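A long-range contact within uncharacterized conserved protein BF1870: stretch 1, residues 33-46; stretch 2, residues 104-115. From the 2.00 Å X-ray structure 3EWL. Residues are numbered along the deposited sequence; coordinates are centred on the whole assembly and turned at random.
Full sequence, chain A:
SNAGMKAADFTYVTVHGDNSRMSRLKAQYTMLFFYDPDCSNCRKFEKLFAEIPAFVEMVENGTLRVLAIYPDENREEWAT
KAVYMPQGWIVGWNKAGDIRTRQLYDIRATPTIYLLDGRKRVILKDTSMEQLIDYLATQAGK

Stretch 1, residues 33-46: FFYDPDCSNCRKFE
Stretch 2 (104-115) LYDIRATPTIYL

Two strands pair antiparallel through a single two-bond backbone ring, and the side chains on both faces of that ladder, together with a cis-proline turn set against a helix start, complete a mostly apolar contact that buries 618 Å².

The register is fixed at three pairs: Phe33 with Ile113, Phe34 with Thr112 and Tyr35 with Pro111, their CA atoms 4.9, 5.1 and 4.8 Å apart. Phe34 and Thr112 form the hydrogen-bonded pair, with Phe34 N giving to Thr112 O at 2.9 Å and Thr112 N giving to Phe34 O at 3.0 Å. Phe34 (phi/psi -85/121) and Thr112 (-123/134) are both extended. A cis peptide bond leads from Thr110 into Pro111, whose CA lies 3.1 Å from Phe34 O in a CA-H...O contact.

On the face carrying Phe34 and Thr112, Phe34 is the hub, burying 149 Å². In its m rotamer (chi1 -58°, chi2 -77°) the ring has Ile107 CD1 over one face, 3.7 Å from the centroid; Ile107 is m,t. Tyr105, also m, meets the ring obliquely, centroids 4.9 Å apart and planes at 43°, while Tyr114 CD2 reaches its edge at 3.9 Å from Phe34 CE2. A flat, wide residue suits a site with neighbours at both face and edge. Thr112 (m) beside it stays compact, its OG1 satisfied by Ala109 O at 2.5 Å, a bond that ties the turn to the strand.

The other face carries Phe33 and Ile113. Phe33, t, brings CE1 to 3.6 Å from Pro111 CB and CD1 to 3.9 Å from Ile113 CG1. Ile113 (chi1 -62°, chi2 128°, between wells) sends CD1 over the face of the Phe45 ring, 3.9 Å from its centroid; Phe45, t, projects from the helix toward this strand, so sheet and helix share one apolar layer.

The helix begins right after Cys39, at Ser40, and runs on past Glu46; Cys39 is at the N-cap, and its SG accepts a weak capping bond from Cys42 N at 3.3 Å. Cys39 (t) points toward the turn, its SG 3.1 Å from Thr110 OG1. Cys42 (m) is buried: its SG accepts from Asp36 N at 3.6 Å and lies 3.5 Å from Pro111 N and 3.6 Å from Thr110 CB. Sulfur here serves both as acceptor and as apolar packing surface. Thr110, p, contributes 81 Å² and Pro111 78 Å², the proline's CD resting 3.7 Å from Asn41 CB.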

# COMPACT_ATOMS: atom_id res chain seq x y z
N PHE A 33 -0.08 0.51 1.34
CA PHE A 33 0.84 0.07 2.38
C PHE A 33 2.09 0.93 2.31
O PHE A 33 2.97 0.68 1.46
CB PHE A 33 1.16 -1.43 2.19
CG PHE A 33 2.02 -2.04 3.30
CD1 PHE A 33 1.46 -2.41 4.52
CD2 PHE A 33 3.39 -2.26 3.12
CE1 PHE A 33 2.24 -2.99 5.54
CE2 PHE A 33 4.17 -2.87 4.13
CZ PHE A 33 3.59 -3.21 5.35
N PHE A 34 2.17 1.96 3.15
CA PHE A 34 3.34 2.81 3.16
C PHE A 34 4.38 2.20 4.04
O PHE A 34 4.15 1.99 5.22
CB PHE A 34 3.04 4.27 3.53
CG PHE A 34 2.03 4.93 2.60
CD1 PHE A 34 2.40 5.37 1.33
CD2 PHE A 34 0.68 5.03 2.97
CE1 PHE A 34 1.44 5.96 0.45
CE2 PHE A 34 -0.27 5.61 2.10
CZ PHE A 34 0.13 6.09 0.84
N TYR A 35 5.54 1.92 3.46
CA TYR A 35 6.54 1.16 4.19
C TYR A 35 7.96 1.70 4.02
O TYR A 35 8.22 2.60 3.20
CB TYR A 35 6.47 -0.32 3.76
CG TYR A 35 7.08 -0.60 2.38
CD1 TYR A 35 8.41 -1.01 2.26
CD2 TYR A 35 6.33 -0.43 1.20
CE1 TYR A 35 8.99 -1.25 1.02
CE2 TYR A 35 6.90 -0.69 -0.06
CZ TYR A 35 8.24 -1.10 -0.13
OH TYR A 35 8.84 -1.39 -1.34
N ASP A 36 8.88 1.11 4.79
CA ASP A 36 10.30 1.32 4.56
C ASP A 36 11.00 -0.05 4.35
O ASP A 36 10.66 -1.03 5.02
CB ASP A 36 10.89 2.10 5.77
CG ASP A 36 12.32 2.49 5.54
OD1 ASP A 36 12.56 3.64 5.10
OD2 ASP A 36 13.18 1.62 5.75
N PRO A 37 12.00 -0.12 3.46
CA PRO A 37 12.68 -1.39 3.25
C PRO A 37 13.42 -1.88 4.49
O PRO A 37 13.73 -3.08 4.57
CB PRO A 37 13.70 -1.08 2.13
CG PRO A 37 13.80 0.43 2.08
CD PRO A 37 12.49 0.94 2.55
N ASP A 38 13.72 -0.98 5.43
CA ASP A 38 14.38 -1.38 6.68
C ASP A 38 13.45 -1.11 7.86
O ASP A 38 13.56 -0.10 8.55
CB ASP A 38 15.74 -0.67 6.86
CG ASP A 38 16.43 -1.05 8.19
OD1 ASP A 38 16.04 -2.06 8.83
OD2 ASP A 38 17.36 -0.32 8.58
N CYS A 39 12.50 -1.99 8.07
CA CYS A 39 11.47 -1.73 9.07
C CYS A 39 10.88 -3.03 9.51
O CYS A 39 10.07 -3.59 8.79
CB CYS A 39 10.36 -0.87 8.46
SG CYS A 39 8.97 -0.61 9.58
N SER A 40 11.26 -3.49 10.70
CA SER A 40 10.75 -4.76 11.25
C SER A 40 9.22 -4.77 11.45
O SER A 40 8.57 -5.84 11.33
CB SER A 40 11.48 -5.11 12.55
OG SER A 40 11.15 -4.18 13.56
N ASN A 41 8.65 -3.60 11.74
CA ASN A 41 7.20 -3.52 11.82
C ASN A 41 6.53 -3.77 10.46
O ASN A 41 5.43 -4.34 10.39
CB ASN A 41 6.74 -2.20 12.40
CG ASN A 41 6.92 -2.13 13.93
OD1 ASN A 41 6.96 -3.15 14.62
ND2 ASN A 41 7.06 -0.93 14.43
N CYS A 42 7.19 -3.34 9.39
CA CYS A 42 6.64 -3.59 8.05
C CYS A 42 6.69 -5.10 7.75
O CYS A 42 5.69 -5.69 7.38
CB CYS A 42 7.39 -2.77 6.99
SG CYS A 42 7.10 -0.93 7.17
N ARG A 43 7.85 -5.72 7.99
CA ARG A 43 8.03 -7.17 7.81
C ARG A 43 6.98 -7.97 8.58
O ARG A 43 6.39 -8.90 8.02
CB ARG A 43 9.44 -7.60 8.21
CG ARG A 43 10.60 -6.75 7.62
CD ARG A 43 10.77 -6.87 6.11
NE ARG A 43 9.84 -6.01 5.34
CZ ARG A 43 10.02 -4.71 5.12
NH1 ARG A 43 9.14 -4.02 4.39
NH2 ARG A 43 11.10 -4.10 5.62
N LYS A 44 6.73 -7.62 9.85
CA LYS A 44 5.77 -8.37 10.66
C LYS A 44 4.36 -8.28 10.12
O LYS A 44 3.65 -9.29 10.10
CB LYS A 44 5.78 -7.95 12.15
CG LYS A 44 7.14 -8.20 12.83
CD LYS A 44 7.24 -7.58 14.27
CE LYS A 44 6.26 -8.25 15.31
NZ LYS A 44 4.89 -7.58 15.41
N PHE A 45 3.94 -7.07 9.72
CA PHE A 45 2.62 -6.90 9.11
C PHE A 45 2.51 -7.76 7.84
O PHE A 45 1.50 -8.45 7.62
CB PHE A 45 2.34 -5.40 8.77
CG PHE A 45 0.97 -5.18 8.20
CD1 PHE A 45 -0.08 -4.76 9.03
CD2 PHE A 45 0.69 -5.47 6.87
CE1 PHE A 45 -1.35 -4.59 8.53
CE2 PHE A 45 -0.61 -5.30 6.35
CZ PHE A 45 -1.62 -4.87 7.19
N GLU A 46 3.53 -7.65 6.97
CA GLU A 46 3.63 -8.44 5.73
C GLU A 46 3.49 -9.93 6.04
O GLU A 46 2.72 -10.61 5.39
CB GLU A 46 4.97 -8.19 5.01
CG GLU A 46 5.12 -6.81 4.38
CD GLU A 46 6.60 -6.37 4.22
OE1 GLU A 46 6.87 -5.14 4.06
OE2 GLU A 46 7.50 -7.24 4.26
N LEU A 104 1.00 14.27 0.95
CA LEU A 104 -0.25 13.76 0.42
C LEU A 104 -0.94 12.81 1.40
O LEU A 104 -2.18 12.77 1.45
CB LEU A 104 -0.06 13.09 -0.95
CG LEU A 104 0.41 13.98 -2.12
CD1 LEU A 104 0.65 13.18 -3.45
CD2 LEU A 104 -0.55 15.21 -2.35
N TYR A 105 -0.16 12.02 2.13
CA TYR A 105 -0.69 11.16 3.20
C TYR A 105 0.08 11.48 4.44
O TYR A 105 1.23 11.83 4.34
CB TYR A 105 -0.53 9.70 2.86
CG TYR A 105 -1.39 9.31 1.66
CD1 TYR A 105 -2.62 8.68 1.85
CD2 TYR A 105 -0.95 9.58 0.33
CE1 TYR A 105 -3.43 8.32 0.72
CE2 TYR A 105 -1.74 9.23 -0.80
CZ TYR A 105 -2.98 8.60 -0.59
OH TYR A 105 -3.77 8.25 -1.69
N ASP A 106 -0.57 11.39 5.59
CA ASP A 106 0.11 11.61 6.88
C ASP A 106 0.78 10.30 7.27
O ASP A 106 0.17 9.41 7.90
CB ASP A 106 -0.88 12.08 7.95
CG ASP A 106 -0.19 12.40 9.31
OD1 ASP A 106 1.06 12.55 9.36
OD2 ASP A 106 -0.90 12.50 10.33
N ILE A 107 2.01 10.12 6.82
CA ILE A 107 2.67 8.83 7.08
C ILE A 107 3.46 9.01 8.39
O ILE A 107 4.67 9.33 8.37
CB ILE A 107 3.50 8.34 5.84
CG1 ILE A 107 2.55 8.00 4.68
CG2 ILE A 107 4.40 7.12 6.17
CD1 ILE A 107 3.20 8.04 3.33
N ARG A 108 2.75 8.84 9.51
CA ARG A 108 3.28 9.07 10.86
C ARG A 108 4.42 8.12 11.20
O ARG A 108 5.21 8.41 12.08
CB ARG A 108 2.22 8.85 11.93
CG ARG A 108 0.89 9.49 11.71
CD ARG A 108 0.05 9.32 12.99
NE ARG A 108 -0.50 7.98 13.27
CZ ARG A 108 -0.21 7.22 14.34
NH1 ARG A 108 -0.81 6.04 14.49
NH2 ARG A 108 0.67 7.61 15.25
N ALA A 109 4.45 6.97 10.54
CA ALA A 109 5.27 5.82 10.94
C ALA A 109 5.21 4.81 9.79
O ALA A 109 4.37 4.95 8.89
CB ALA A 109 4.72 5.18 12.21
N THR A 110 6.11 3.83 9.79
CA THR A 110 6.00 2.73 8.82
C THR A 110 5.77 1.49 9.60
O THR A 110 6.51 1.23 10.54
CB THR A 110 7.24 2.57 7.90
OG1 THR A 110 8.41 2.31 8.68
CG2 THR A 110 7.47 3.82 7.08
N PRO A 111 4.76 0.70 9.24
CA PRO A 111 3.82 0.85 8.11
C PRO A 111 2.70 1.83 8.46
O PRO A 111 2.39 2.02 9.61
CB PRO A 111 3.24 -0.56 7.94
CG PRO A 111 3.27 -1.15 9.37
CD PRO A 111 4.54 -0.56 9.99
N THR A 112 2.15 2.51 7.46
CA THR A 112 0.86 3.18 7.62
C THR A 112 -0.04 2.58 6.51
O THR A 112 0.34 2.47 5.34
CB THR A 112 0.99 4.71 7.43
OG1 THR A 112 1.90 5.27 8.41
CG2 THR A 112 -0.39 5.42 7.51
N ILE A 113 -1.25 2.24 6.88
CA ILE A 113 -2.12 1.54 6.00
C ILE A 113 -3.41 2.35 5.82
O ILE A 113 -3.97 2.87 6.81
CB ILE A 113 -2.43 0.18 6.61
CG1 ILE A 113 -1.15 -0.64 6.77
CG2 ILE A 113 -3.42 -0.59 5.74
CD1 ILE A 113 -0.96 -1.18 8.17
N TYR A 114 -3.87 2.40 4.57
CA TYR A 114 -5.18 2.93 4.22
C TYR A 114 -5.95 1.89 3.42
O TYR A 114 -5.39 1.21 2.55
CB TYR A 114 -5.05 4.23 3.36
CG TYR A 114 -4.52 5.47 4.07
CD1 TYR A 114 -5.31 6.63 4.15
CD2 TYR A 114 -3.25 5.52 4.62
CE1 TYR A 114 -4.85 7.78 4.76
CE2 TYR A 114 -2.80 6.68 5.26
CZ TYR A 114 -3.62 7.80 5.32
OH TYR A 114 -3.23 8.97 5.93
N LEU A 115 -7.25 1.76 3.67
CA LEU A 115 -8.11 1.01 2.78
C LEU A 115 -8.94 1.96 1.89
O LEU A 115 -9.58 2.89 2.39
CB LEU A 115 -9.01 0.08 3.58
CG LEU A 115 -9.81 -0.89 2.70
CD1 LEU A 115 -8.92 -1.78 1.86
CD2 LEU A 115 -10.65 -1.72 3.64